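Local coordinates for Es1 family protein (Ehrlichia chaffeensis, PDB 3L3B) that has no established function but carries a DJ-1/PfpI-type amidotransferase-like domain and may take part in isoprenoid biosynthesis, at residues Val45-Glu50 with Leu226-Met231; Ser39-Ala44 with Ala90-Gly95; Ala27-Gly32 with Tyr98-Ile103. One frame throughout, in Å; residues are numbered along the deposited sequence.

Contact 1: Val45-Glu50 with Leu226-Met231; sequences VLVMLE and LGIQDM
I228 drives its two branches against helix 41-53 at L46 and V47. Its CD1 lies 4.0 Å from L46 CB. Its CG2 packs against V47 CG2 at 4.0 Å and also rests over the backbone between the two residues, close to L46 O. Both side chains are met at roughly right angles. The split follows from chi1 of -72°: CG2 stands anti to the backbone N of I228, and CG1 swings to the N side to carry CD1 over L46. One turn further on, E50 bends at chi2 and lays its carboxylate against the extended chain of Q229, with OE2 3.2 Å from Q229 CG. The carboxylate and amide planes are turned 54° apart. The axes of the two short segments approach to 9.4 Å and cross at -44°. Helices 41-53 and 221-238 thus pack side by side on the central sheet, where V47 and M231 both touch V112; helix 41-53 also meets the second subunit, V45 on its V45 and L46 on its L49. I228 supplies an apolar contact, and beside it the E50 carboxylate lies on the aliphatic part of Q229 without a hydrogen bond, its charge probably balanced by the salt bridge from OE2 to R53 of its own helix.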
ATOM      1  N   VAL B  45      -0.044   2.231   4.101  1.00  7.11           N
ATOM      2  CA  VAL B  45      -1.399   1.725   3.994  1.00  7.75           C
ATOM      3  C   VAL B  45      -1.910   1.309   5.374  1.00  8.59           C
ATOM      4  O   VAL B  45      -3.053   1.620   5.715  1.00  8.77           O
ATOM      5  CB  VAL B  45      -1.517   0.549   2.986  1.00  7.89           C
ATOM      6  CG1 VAL B  45      -2.884  -0.188   3.110  1.00  7.40           C
ATOM      7  CG2 VAL B  45      -1.301   1.089   1.576  1.00  8.65           C
ATOM      8  N   LEU B  46      -1.061   0.644   6.173  1.00  8.22           N
ATOM      9  CA  LEU B  46      -1.498   0.107   7.470  1.00  7.95           C
ATOM     10  C   LEU B  46      -1.742   1.231   8.502  1.00  8.48           C
ATOM     11  O   LEU B  46      -2.656   1.129   9.353  1.00  9.33           O
ATOM     12  CB  LEU B  46      -0.537  -0.979   7.965  1.00  7.73           C
ATOM     13  CG  LEU B  46      -0.377  -2.241   7.117  1.00 10.31           C
ATOM     14  CD1 LEU B  46       0.756  -3.108   7.665  1.00 10.65           C
ATOM     15  CD2 LEU B  46      -1.674  -3.012   7.008  1.00 11.83           C
ATOM     16  N   VAL B  47      -0.933   2.283   8.423  1.00  8.00           N
ATOM     17  CA  VAL B  47      -1.145   3.508   9.199  1.00  8.84           C
ATOM     18  C   VAL B  47      -2.527   4.116   8.838  1.00  9.57           C
ATOM     19  O   VAL B  47      -3.304   4.456   9.723  1.00 10.26           O
ATOM     20  CB  VAL B  47      -0.033   4.510   8.969  1.00  7.83           C
ATOM     21  CG1 VAL B  47      -0.492   5.958   9.330  1.00  8.25           C
ATOM     22  CG2 VAL B  47       1.204   4.115   9.768  1.00 10.88           C
ATOM     23  N   MET B  48      -2.835   4.240   7.557  1.00  9.00           N
ATOM     24  CA  MET B  48      -4.127   4.806   7.133  1.00  9.13           C
ATOM     25  C   MET B  48      -5.313   3.911   7.502  1.00  9.86           C
ATOM     26  O   MET B  48      -6.358   4.421   7.891  1.00 10.38           O
ATOM     27  CB  MET B  48      -4.149   5.049   5.622  1.00 10.37           C
ATOM     28  CG  MET B  48      -3.145   6.049   5.152  1.00  9.89           C
ATOM     29  SD  MET B  48      -3.334   6.434   3.396  1.00 15.08           S
ATOM     30  CE  MET B  48      -2.736   4.927   2.670  1.00 14.75           C
ATOM     31  N   LEU B  49      -5.149   2.586   7.399  1.00  9.34           N
ATOM     32  CA  LEU B  49      -6.186   1.618   7.809  1.00  9.78           C
ATOM     33  C   LEU B  49      -6.516   1.761   9.293  1.00  9.39           C
ATOM     34  O   LEU B  49      -7.673   1.937   9.662  1.00  9.14           O
ATOM     35  CB  LEU B  49      -5.743   0.186   7.484  1.00  9.79           C
ATOM     36  CG  LEU B  49      -6.570  -1.005   7.943  1.00 10.95           C
ATOM     37  CD1 LEU B  49      -7.877  -1.013   7.232  1.00  9.53           C
ATOM     38  CD2 LEU B  49      -5.838  -2.302   7.728  1.00 10.31           C
ATOM     39  N   GLU B  50      -5.496   1.740  10.142  1.00  9.11           N
ATOM     40  CA  GLU B  50      -5.689   1.893  11.590  1.00  9.29           C
ATOM     41  C   GLU B  50      -6.157   3.270  12.049  1.00  8.34           C
ATOM     42  O   GLU B  50      -6.928   3.367  12.992  1.00  8.91           O
ATOM     43  CB  GLU B  50      -4.420   1.468  12.331  1.00 10.18           C
ATOM     44  CG  GLU B  50      -4.143  -0.022  12.111  1.00 12.58           C
ATOM     45  CD  GLU B  50      -5.286  -0.863  12.672  1.00 17.52           C
ATOM     46  OE1 GLU B  50      -6.046  -1.450  11.872  1.00 21.77           O
ATOM     47  OE2 GLU B  50      -5.468  -0.881  13.902  1.00 15.54           O
ATOM     48  N   LEU B 226       0.693  -5.678  13.442  1.00 10.69           N
ATOM     49  CA  LEU B 226       0.399  -5.716  14.868  1.00 10.40           C
ATOM     50  C   LEU B 226       1.093  -4.579  15.591  1.00 10.06           C
ATOM     51  O   LEU B 226       0.506  -3.925  16.453  1.00  9.23           O
ATOM     52  CB  LEU B 226       0.797  -7.053  15.458  1.00 10.18           C
ATOM     53  CG  LEU B 226      -0.108  -8.210  15.109  1.00 10.78           C
ATOM     54  CD1 LEU B 226       0.410  -9.442  15.813  1.00 12.11           C
ATOM     55  CD2 LEU B 226      -1.598  -7.921  15.439  1.00 11.08           C
ATOM     56  N   GLY B 227       2.334  -4.298  15.200  1.00 10.01           N
ATOM     57  CA  GLY B 227       3.057  -3.203  15.788  1.00  9.47           C
ATOM     58  C   GLY B 227       2.469  -1.845  15.445  1.00  9.46           C
ATOM     59  O   GLY B 227       2.389  -1.002  16.280  1.00 10.24           O
ATOM     60  N   ILE B 228       2.070  -1.623  14.200  1.00  9.92           N
ATOM     61  CA  ILE B 228       1.457  -0.353  13.770  1.00  9.77           C
ATOM     62  C   ILE B 228       0.116  -0.155  14.442  1.00  9.91           C
ATOM     63  O   ILE B 228      -0.242   0.945  14.812  1.00 11.61           O
ATOM     64  CB  ILE B 228       1.279  -0.320  12.199  1.00  9.57           C
ATOM     65  CG1 ILE B 228       2.650  -0.150  11.582  1.00  8.71           C
ATOM     66  CG2 ILE B 228       0.332   0.795  11.783  1.00 10.22           C
ATOM     67  CD1 ILE B 228       2.775  -0.381  10.041  1.00 10.32           C
ATOM     68  N   GLN B 229      -0.642  -1.225  14.571  1.00 10.98           N
ATOM     69  CA  GLN B 229      -1.922  -1.183  15.263  1.00 12.24           C
ATOM     70  C   GLN B 229      -1.733  -0.719  16.734  1.00 12.26           C
ATOM     71  O   GLN B 229      -2.490   0.097  17.234  1.00 11.06           O
ATOM     72  CB  GLN B 229      -2.579  -2.559  15.200  1.00 12.57           C
ATOM     73  CG  GLN B 229      -3.868  -2.691  15.991  1.00 15.78           C
ATOM     74  CD  GLN B 229      -4.456  -4.074  15.876  1.00 16.86           C
ATOM     75  OE1 GLN B 229      -4.089  -4.978  16.618  1.00 18.92           O
ATOM     76  NE2 GLN B 229      -5.361  -4.245  14.937  1.00 20.31           N
ATOM     77  N   ASP B 230      -0.699  -1.218  17.397  1.00 12.55           N
ATOM     78  CA  ASP B 230      -0.441  -0.818  18.777  1.00 11.62           C
ATOM     79  C   ASP B 230      -0.014   0.654  18.903  1.00 11.30           C
ATOM     80  O   ASP B 230      -0.381   1.340  19.855  1.00  9.47           O
ATOM     81  CB  ASP B 230       0.642  -1.678  19.378  1.00 12.28           C
ATOM     82  CG  ASP B 230       0.712  -1.513  20.898  1.00 12.34           C
ATOM     83  OD1 ASP B 230       1.724  -0.971  21.407  1.00 14.99           O
ATOM     84  OD2 ASP B 230      -0.286  -1.859  21.558  1.00 13.22           O
ATOM     85  N   MET B 231       0.766   1.123  17.932  1.00 10.18           N
ATOM     86  CA  MET B 231       1.218   2.483  17.939  1.00 10.10           C
ATOM     87  C   MET B 231       0.048   3.468  17.817  1.00  9.34           C
ATOM     88  O   MET B 231      -0.086   4.370  18.626  1.00  9.02           O
ATOM     89  CB  MET B 231       2.220   2.695  16.807  1.00  9.95           C
ATOM     90  CG  MET B 231       2.875   4.012  16.945  1.00 10.36           C
ATOM     91  SD  MET B 231       3.926   4.441  15.604  1.00 12.99           S
ATOM     92  CE  MET B 231       2.730   4.920  14.377  1.00 10.32           C
TER

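Contact 2: Ser39-Ala44 with Ala90-Gly95; sequences SEIREA and ARIARG
The first turn of helix 41-53 meets the last turn of helix 85-92 through I92, whose side chain lies against S39, I41 and A44. Its CG2 sits 3.8 Å from A44 CB. Its CD1 lies among S39, just ahead of the helix, I41 and A44, with S39 CB and I41 CG1 each 4.1 Å away. The fully extended chi2 of I92 (180°) is what carries CD1 out to S39 and I41. I41 passes I92 at a slant. Both helix ends at this junction are capped. At the start of helix 41-53, E40 is the N-cap: its OE2 takes E43 N at 2.9 Å with a nearly straight N-H, 166°, along the C-O direction, plus a weak, bent bond from R42 N. At the finish of helix 85-92, R94 adopts positive phi in a Schellman motif, with G95 N bonded to A90 O at 2.7 Å. The placing of E43 beside C158, with bonds to G115 N and Y215 N, is consistent with the Glu–Cys pair at the nucleophile elbow of DJ-1 relatives. The surroundings of this junction also meet the second subunit: I41 packs on its I41, E40 and R94 form salt bridges with R94 and E40 of that subunit, and R91 pairs with its D37. The hydroxyl of S39 leads back into its own chain, to A31 N.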
ATOM      1  N   SER B  39       8.342   6.330   0.675  1.00  9.85           N
ATOM      2  CA  SER B  39       7.701   5.691   1.819  1.00  9.08           C
ATOM      3  C   SER B  39       7.448   4.221   1.605  1.00  9.39           C
ATOM      4  O   SER B  39       7.055   3.793   0.508  1.00  7.78           O
ATOM      5  CB  SER B  39       6.352   6.349   2.110  1.00  9.31           C
ATOM      6  OG  SER B  39       6.510   7.650   2.597  1.00  9.45           O
ATOM      7  N   GLU B  40       7.609   3.456   2.679  1.00  9.75           N
ATOM      8  CA  GLU B  40       7.248   2.033   2.715  1.00 10.30           C
ATOM      9  C   GLU B  40       5.722   1.962   2.548  1.00  9.75           C
ATOM     10  O   GLU B  40       4.939   2.509   3.315  1.00 10.07           O
ATOM     11  CB  GLU B  40       7.693   1.438   4.049  1.00 11.24           C
ATOM     12  CG  GLU B  40       8.160  -0.018   4.025  1.00 12.45           C
ATOM     13  CD  GLU B  40       7.147  -0.927   3.472  1.00 18.91           C
ATOM     14  OE1 GLU B  40       7.552  -1.856   2.698  1.00 18.89           O
ATOM     15  OE2 GLU B  40       5.943  -0.697   3.797  1.00 19.57           O
ATOM     16  N   ILE B  41       5.317   1.362   1.467  1.00  9.40           N
ATOM     17  CA  ILE B  41       3.906   1.357   1.025  1.00  9.38           C
ATOM     18  C   ILE B  41       3.042   0.584   2.012  1.00  9.10           C
ATOM     19  O   ILE B  41       1.943   1.029   2.306  1.00  9.03           O
ATOM     20  CB  ILE B  41       3.791   0.780  -0.375  1.00  8.47           C
ATOM     21  CG1 ILE B  41       4.451   1.678  -1.429  1.00 11.14           C
ATOM     22  CG2 ILE B  41       2.325   0.453  -0.741  1.00 11.06           C
ATOM     23  CD1 ILE B  41       4.667   0.906  -2.783  1.00 10.52           C
ATOM     24  N   ARG B  42       3.529  -0.540   2.546  1.00  8.84           N
ATOM     25  CA  ARG B  42       2.718  -1.313   3.473  1.00  9.42           C
ATOM     26  C   ARG B  42       2.527  -0.562   4.778  1.00  8.88           C
ATOM     27  O   ARG B  42       1.413  -0.473   5.272  1.00  9.22           O
ATOM     28  CB  ARG B  42       3.303  -2.695   3.706  1.00  9.36           C
ATOM     29  CG  ARG B  42       3.332  -3.482   2.435  1.00 13.17           C
ATOM     30  CD  ARG B  42       4.421  -4.503   2.494  1.00 14.40           C
ATOM     31  NE  ARG B  42       4.541  -5.187   1.222  1.00 15.05           N
ATOM     32  CZ  ARG B  42       4.816  -6.476   1.095  1.00 14.09           C
ATOM     33  NH1 ARG B  42       5.025  -7.234   2.159  1.00 12.44           N
ATOM     34  NH2 ARG B  42       4.918  -6.982  -0.112  1.00 15.11           N
ATOM     35  N   GLU B  43       3.594   0.021   5.288  1.00  7.91           N
ATOM     36  CA  GLU B  43       3.506   0.865   6.482  1.00  9.52           C
ATOM     37  C   GLU B  43       2.536   2.030   6.309  1.00  9.52           C
ATOM     38  O   GLU B  43       1.749   2.357   7.253  1.00  9.73           O
ATOM     39  CB  GLU B  43       4.874   1.367   6.950  1.00  9.54           C
ATOM     40  CG  GLU B  43       5.860   0.261   7.249  1.00 11.74           C
ATOM     41  CD  GLU B  43       7.284   0.771   7.569  1.00 13.88           C
ATOM     42  OE1 GLU B  43       7.530   2.020   7.641  1.00 13.72           O
ATOM     43  OE2 GLU B  43       8.172  -0.103   7.716  1.00 12.68           O
ATOM     44  N   ALA B  44       2.570   2.675   5.155  1.00  7.74           N
ATOM     45  CA  ALA B  44       1.647   3.791   4.925  1.00  7.93           C
ATOM     46  C   ALA B  44       0.223   3.293   4.857  1.00  8.01           C
ATOM     47  O   ALA B  44      -0.634   3.878   5.460  1.00  9.30           O
ATOM     48  CB  ALA B  44       1.967   4.556   3.672  1.00  8.05           C
ATOM     49  N   ALA B  90       1.152  10.869  -4.179  1.00  7.41           N
ATOM     50  CA  ALA B  90      -0.248  10.846  -4.576  1.00  8.18           C
ATOM     51  C   ALA B  90      -0.766   9.434  -4.938  1.00  8.30           C
ATOM     52  O   ALA B  90      -1.981   9.207  -4.894  1.00  8.37           O
ATOM     53  CB  ALA B  90      -0.502  11.836  -5.786  1.00  8.73           C
ATOM     54  N   ARG B  91       0.132   8.501  -5.294  1.00  7.36           N
ATOM     55  CA  ARG B  91      -0.256   7.108  -5.497  1.00  7.72           C
ATOM     56  C   ARG B  91      -0.770   6.509  -4.218  1.00  7.94           C
ATOM     57  O   ARG B  91      -1.843   5.981  -4.198  1.00  9.41           O
ATOM     58  CB  ARG B  91       0.886   6.279  -6.088  1.00  7.11           C
ATOM     59  CG  ARG B  91       1.278   6.807  -7.499  1.00  6.86           C
ATOM     60  CD  ARG B  91       2.571   6.229  -8.082  1.00  6.58           C
ATOM     61  NE  ARG B  91       2.726   6.731  -9.455  1.00  6.28           N
ATOM     62  CZ  ARG B  91       2.148   6.175 -10.538  1.00  5.64           C
ATOM     63  NH1 ARG B  91       1.444   5.064 -10.403  1.00  8.11           N
ATOM     64  NH2 ARG B  91       2.276   6.744 -11.739  1.00  7.26           N
ATOM     65  N   ILE B  92      -0.018   6.616  -3.137  1.00  9.17           N
ATOM     66  CA  ILE B  92      -0.409   6.099  -1.861  1.00  9.16           C
ATOM     67  C   ILE B  92      -1.652   6.816  -1.350  1.00 10.99           C
ATOM     68  O   ILE B  92      -2.557   6.192  -0.771  1.00 10.91           O
ATOM     69  CB  ILE B  92       0.757   6.264  -0.860  1.00 10.63           C
ATOM     70  CG1 ILE B  92       1.878   5.285  -1.187  1.00 11.31           C
ATOM     71  CG2 ILE B  92       0.316   6.006   0.596  1.00 10.66           C
ATOM     72  CD1 ILE B  92       3.095   5.394  -0.223  1.00 11.03           C
ATOM     73  N   ALA B  93      -1.709   8.124  -1.588  1.00 10.16           N
ATOM     74  CA  ALA B  93      -2.824   8.946  -1.128  1.00 10.63           C
ATOM     75  C   ALA B  93      -4.047   8.876  -2.012  1.00  9.92           C
ATOM     76  O   ALA B  93      -5.017   9.561  -1.714  1.00 10.49           O
ATOM     77  CB  ALA B  93      -2.368  10.461  -1.009  1.00  8.55           C
ATOM     78  N   ARG B  94      -4.026   8.075  -3.087  1.00 10.72           N
ATOM     79  CA  ARG B  94      -5.125   8.049  -4.067  1.00 10.69           C
ATOM     80  C   ARG B  94      -5.493   9.498  -4.482  1.00 12.05           C
ATOM     81  O   ARG B  94      -6.685   9.845  -4.660  1.00 11.22           O
ATOM     82  CB  ARG B  94      -6.358   7.342  -3.503  1.00 10.92           C
ATOM     83  CG  ARG B  94      -6.230   5.796  -3.409  1.00 13.57           C
ATOM     84  CD  ARG B  94      -7.524   5.161  -2.861  1.00 14.40           C
ATOM     85  NE  ARG B  94      -8.725   5.535  -3.642  1.00 14.41           N
ATOM     86  CZ  ARG B  94      -9.145   4.943  -4.761  1.00 17.73           C
ATOM     87  NH1 ARG B  94      -8.520   3.889  -5.277  1.00 15.63           N
ATOM     88  NH2 ARG B  94     -10.232   5.391  -5.368  1.00 16.10           N
ATOM     89  N   GLY B  95      -4.470  10.339  -4.661  1.00 12.14           N
ATOM     90  CA  GLY B  95      -4.666  11.687  -5.207  1.00 12.52           C
ATOM     91  C   GLY B  95      -4.786  12.748  -4.141  1.00 12.95           C
ATOM     92  O   GLY B  95      -4.553  13.911  -4.406  1.00 13.81           O
TER

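Contact 3: Ala27-Gly32 with Tyr98-Ile103; sequences AVILAG and YDIEQI
I29 and I100 meet through their delta carbons, CD1 to CD1 at 4.0 Å, with the two side chains crossing at about a right angle. A second touch lies along the strand, where I103 CD1 comes to 3.9 Å from A27 CB. The isoleucines arrive by different torsions. I29 has chi1 of -66°, which lays CG1 beside its backbone N, and an extended chi2 then carries CD1 out to I100 although the CB bond itself does not head that way. I100 and I103, by contrast, hold CG1 anti to the backbone N, and CG2 takes the tight place between N and carbonyl carbon. From there I100 runs out extended (chi2 173°) toward strand 24-29, and I103 is slightly bent (chi2 150°). What aims them is the bend after edge strand 97-99. D99 OD1 accepts E101 N at 2.8 Å in an Asx turn, the donor coming on the anti side of the carboxylate and well off its plane. Q102 N bonds to D99 O at 2.9 Å and opens the 3-10 turn 100-102. The contact covers one face near the edge of the mostly parallel central sheet of this flavodoxin-like, DJ-1/PfpI fold. Strand 56-62 lies between the two strands, and its F61 touches both A27 and I103; F140 and F147 of helix 138-149 pack on I29 and on A27 and I103. Only methyl carbons meet between the segments, so the contact rests on van der Waals and hydrophobic packing; the hydrogen bonds within 98-103 shape the turn, not the contact.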
ATOM      1  N   ALA B  27      -2.328  14.211  10.477  1.00  9.23           N
ATOM      2  CA  ALA B  27      -1.515  14.430   9.291  1.00 10.13           C
ATOM      3  C   ALA B  27      -0.653  13.177   9.068  1.00 10.85           C
ATOM      4  O   ALA B  27      -0.310  12.478  10.035  1.00 10.18           O
ATOM      5  CB  ALA B  27      -0.625  15.664   9.450  1.00 10.65           C
ATOM      6  N   VAL B  28      -0.359  12.857   7.808  1.00 10.60           N
ATOM      7  CA  VAL B  28       0.533  11.743   7.459  1.00 10.77           C
ATOM      8  C   VAL B  28       1.523  12.300   6.479  1.00 10.99           C
ATOM      9  O   VAL B  28       1.103  12.880   5.467  1.00 12.09           O
ATOM     10  CB  VAL B  28      -0.231  10.546   6.831  1.00 12.12           C
ATOM     11  CG1 VAL B  28       0.752   9.396   6.375  1.00 12.16           C
ATOM     12  CG2 VAL B  28      -1.306  10.040   7.811  1.00 11.67           C
ATOM     13  N   ILE B  29       2.822  12.150   6.759  1.00  9.41           N
ATOM     14  CA  ILE B  29       3.843  12.673   5.888  1.00  9.30           C
ATOM     15  C   ILE B  29       4.454  11.519   5.096  1.00  9.99           C
ATOM     16  O   ILE B  29       4.896  10.520   5.650  1.00  9.42           O
ATOM     17  CB  ILE B  29       4.928  13.459   6.635  1.00 10.33           C
ATOM     18  CG1 ILE B  29       4.311  14.728   7.237  1.00 10.18           C
ATOM     19  CG2 ILE B  29       6.042  13.814   5.675  1.00 11.69           C
ATOM     20  CD1 ILE B  29       5.185  15.512   8.238  1.00 11.21           C
ATOM     21  N   LEU B  30       4.506  11.717   3.791  1.00  8.95           N
ATOM     22  CA  LEU B  30       5.009  10.745   2.872  1.00  9.54           C
ATOM     23  C   LEU B  30       6.235  11.264   2.110  1.00 10.58           C
ATOM     24  O   LEU B  30       6.459  12.495   1.950  1.00 10.04           O
ATOM     25  CB  LEU B  30       3.878  10.429   1.887  1.00 10.06           C
ATOM     26  CG  LEU B  30       2.568   9.861   2.427  1.00  9.73           C
ATOM     27  CD1 LEU B  30       1.581   9.632   1.282  1.00 11.78           C
ATOM     28  CD2 LEU B  30       2.859   8.521   3.121  1.00  9.62           C
ATOM     29  N   ALA B  31       7.049  10.310   1.660  1.00 10.25           N
ATOM     30  CA  ALA B  31       8.315  10.631   1.035  1.00 10.21           C
ATOM     31  C   ALA B  31       8.453  10.049  -0.359  1.00  9.82           C
ATOM     32  O   ALA B  31       9.555  10.053  -0.860  1.00  8.42           O
ATOM     33  CB  ALA B  31       9.494  10.138   1.900  1.00 10.28           C
ATOM     34  N   GLY B  32       7.361   9.542  -0.960  1.00 10.18           N
ATOM     35  CA  GLY B  32       7.403   8.922  -2.265  1.00  9.58           C
ATOM     36  C   GLY B  32       6.570   7.639  -2.176  1.00  9.80           C
ATOM     37  O   GLY B  32       5.770   7.468  -1.281  1.00 10.53           O
ATOM     38  N   TYR B  98      -1.226  16.761  -0.327  1.00 12.58           N
ATOM     39  CA  TYR B  98      -1.110  18.216  -0.314  1.00 13.46           C
ATOM     40  C   TYR B  98       0.357  18.586  -0.134  1.00 13.67           C
ATOM     41  O   TYR B  98       1.116  17.865   0.491  1.00 13.10           O
ATOM     42  CB  TYR B  98      -1.939  18.783   0.860  1.00 14.82           C
ATOM     43  CG  TYR B  98      -3.452  18.525   0.781  1.00 18.18           C
ATOM     44  CD1 TYR B  98      -4.358  19.588   0.594  1.00 23.05           C
ATOM     45  CD2 TYR B  98      -3.970  17.235   0.891  1.00 22.73           C
ATOM     46  CE1 TYR B  98      -5.745  19.365   0.512  1.00 25.44           C
ATOM     47  CE2 TYR B  98      -5.361  16.987   0.781  1.00 26.76           C
ATOM     48  CZ  TYR B  98      -6.239  18.058   0.607  1.00 28.67           C
ATOM     49  OH  TYR B  98      -7.594  17.812   0.537  1.00 30.46           O
ATOM     50  N   ASP B  99       0.764  19.723  -0.665  1.00 14.30           N
ATOM     51  CA  ASP B  99       2.113  20.224  -0.457  1.00 14.57           C
ATOM     52  C   ASP B  99       2.325  20.457   1.029  1.00 14.93           C
ATOM     53  O   ASP B  99       1.469  21.034   1.702  1.00 15.43           O
ATOM     54  CB  ASP B  99       2.326  21.505  -1.277  1.00 15.47           C
ATOM     55  CG  ASP B  99       3.801  22.026  -1.243  1.00 16.63           C
ATOM     56  OD1 ASP B  99       4.510  21.871  -0.251  1.00 15.98           O
ATOM     57  OD2 ASP B  99       4.238  22.593  -2.264  1.00 23.70           O
ATOM     58  N   ILE B 100       3.460  19.993   1.547  1.00 14.56           N
ATOM     59  CA  ILE B 100       3.735  20.043   2.983  1.00 15.18           C
ATOM     60  C   ILE B 100       3.926  21.481   3.428  1.00 15.94           C
ATOM     61  O   ILE B 100       3.732  21.796   4.575  1.00 14.99           O
ATOM     62  CB  ILE B 100       4.998  19.265   3.335  1.00 15.35           C
ATOM     63  CG1 ILE B 100       4.994  18.926   4.829  1.00 15.78           C
ATOM     64  CG2 ILE B 100       6.243  20.053   2.908  1.00 15.29           C
ATOM     65  CD1 ILE B 100       6.131  18.007   5.237  1.00 18.71           C
ATOM     66  N   GLU B 101       4.268  22.361   2.501  1.00 18.00           N
ATOM     67  CA  GLU B 101       4.408  23.780   2.855  1.00 19.34           C
ATOM     68  C   GLU B 101       3.018  24.360   3.197  1.00 20.25           C
ATOM     69  O   GLU B 101       2.939  25.431   3.806  1.00 20.92           O
ATOM     70  CB  GLU B 101       5.081  24.558   1.709  1.00 20.14           C
ATOM     71  N   GLN B 102       1.943  23.657   2.793  1.00 20.51           N
ATOM     72  CA  GLN B 102       0.530  24.063   3.041  1.00 20.66           C
ATOM     73  C   GLN B 102      -0.079  23.572   4.382  1.00 20.09           C
ATOM     74  O   GLN B 102      -1.211  23.918   4.710  1.00 20.75           O
ATOM     75  CB  GLN B 102      -0.379  23.588   1.879  1.00 20.74           C
ATOM     76  N   ILE B 103       0.654  22.780   5.152  1.00 18.98           N
ATOM     77  CA  ILE B 103       0.113  22.192   6.375  1.00 17.72           C
ATOM     78  C   ILE B 103      -0.235  23.257   7.406  1.00 17.01           C
ATOM     79  O   ILE B 103       0.555  24.143   7.666  1.00 16.49           O
ATOM     80  CB  ILE B 103       1.092  21.163   7.000  1.00 17.73           C
ATOM     81  CG1 ILE B 103       0.440  20.395   8.142  1.00 16.94           C
ATOM     82  CG2 ILE B 103       2.373  21.813   7.483  1.00 17.06           C
ATOM     83  CD1 ILE B 103       1.028  18.960   8.290  1.00 13.97           C
TER

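Overall arrangement
All three contacts are largely buried and bring their segments together without a hydrogen bond, but they differ in setting. Contacts 1 and 2 share helix 41-53 and touch one another, I228 reaching E43; both also face the second subunit, most heavily contact 2, around which several side chains pair with charges of the other chain. Contact 1 packs two helices side by side on the sheet, whereas contact 2 joins two helix ends through one side chain. In contact 3 an edge-strand turn folds over the sheet near helix 138-149, and its I103 and D99 are partly exposed. It is tied to contact 2 by the probable S39 OG to A31 N bond, and contact 2 is nested within the loop it closes.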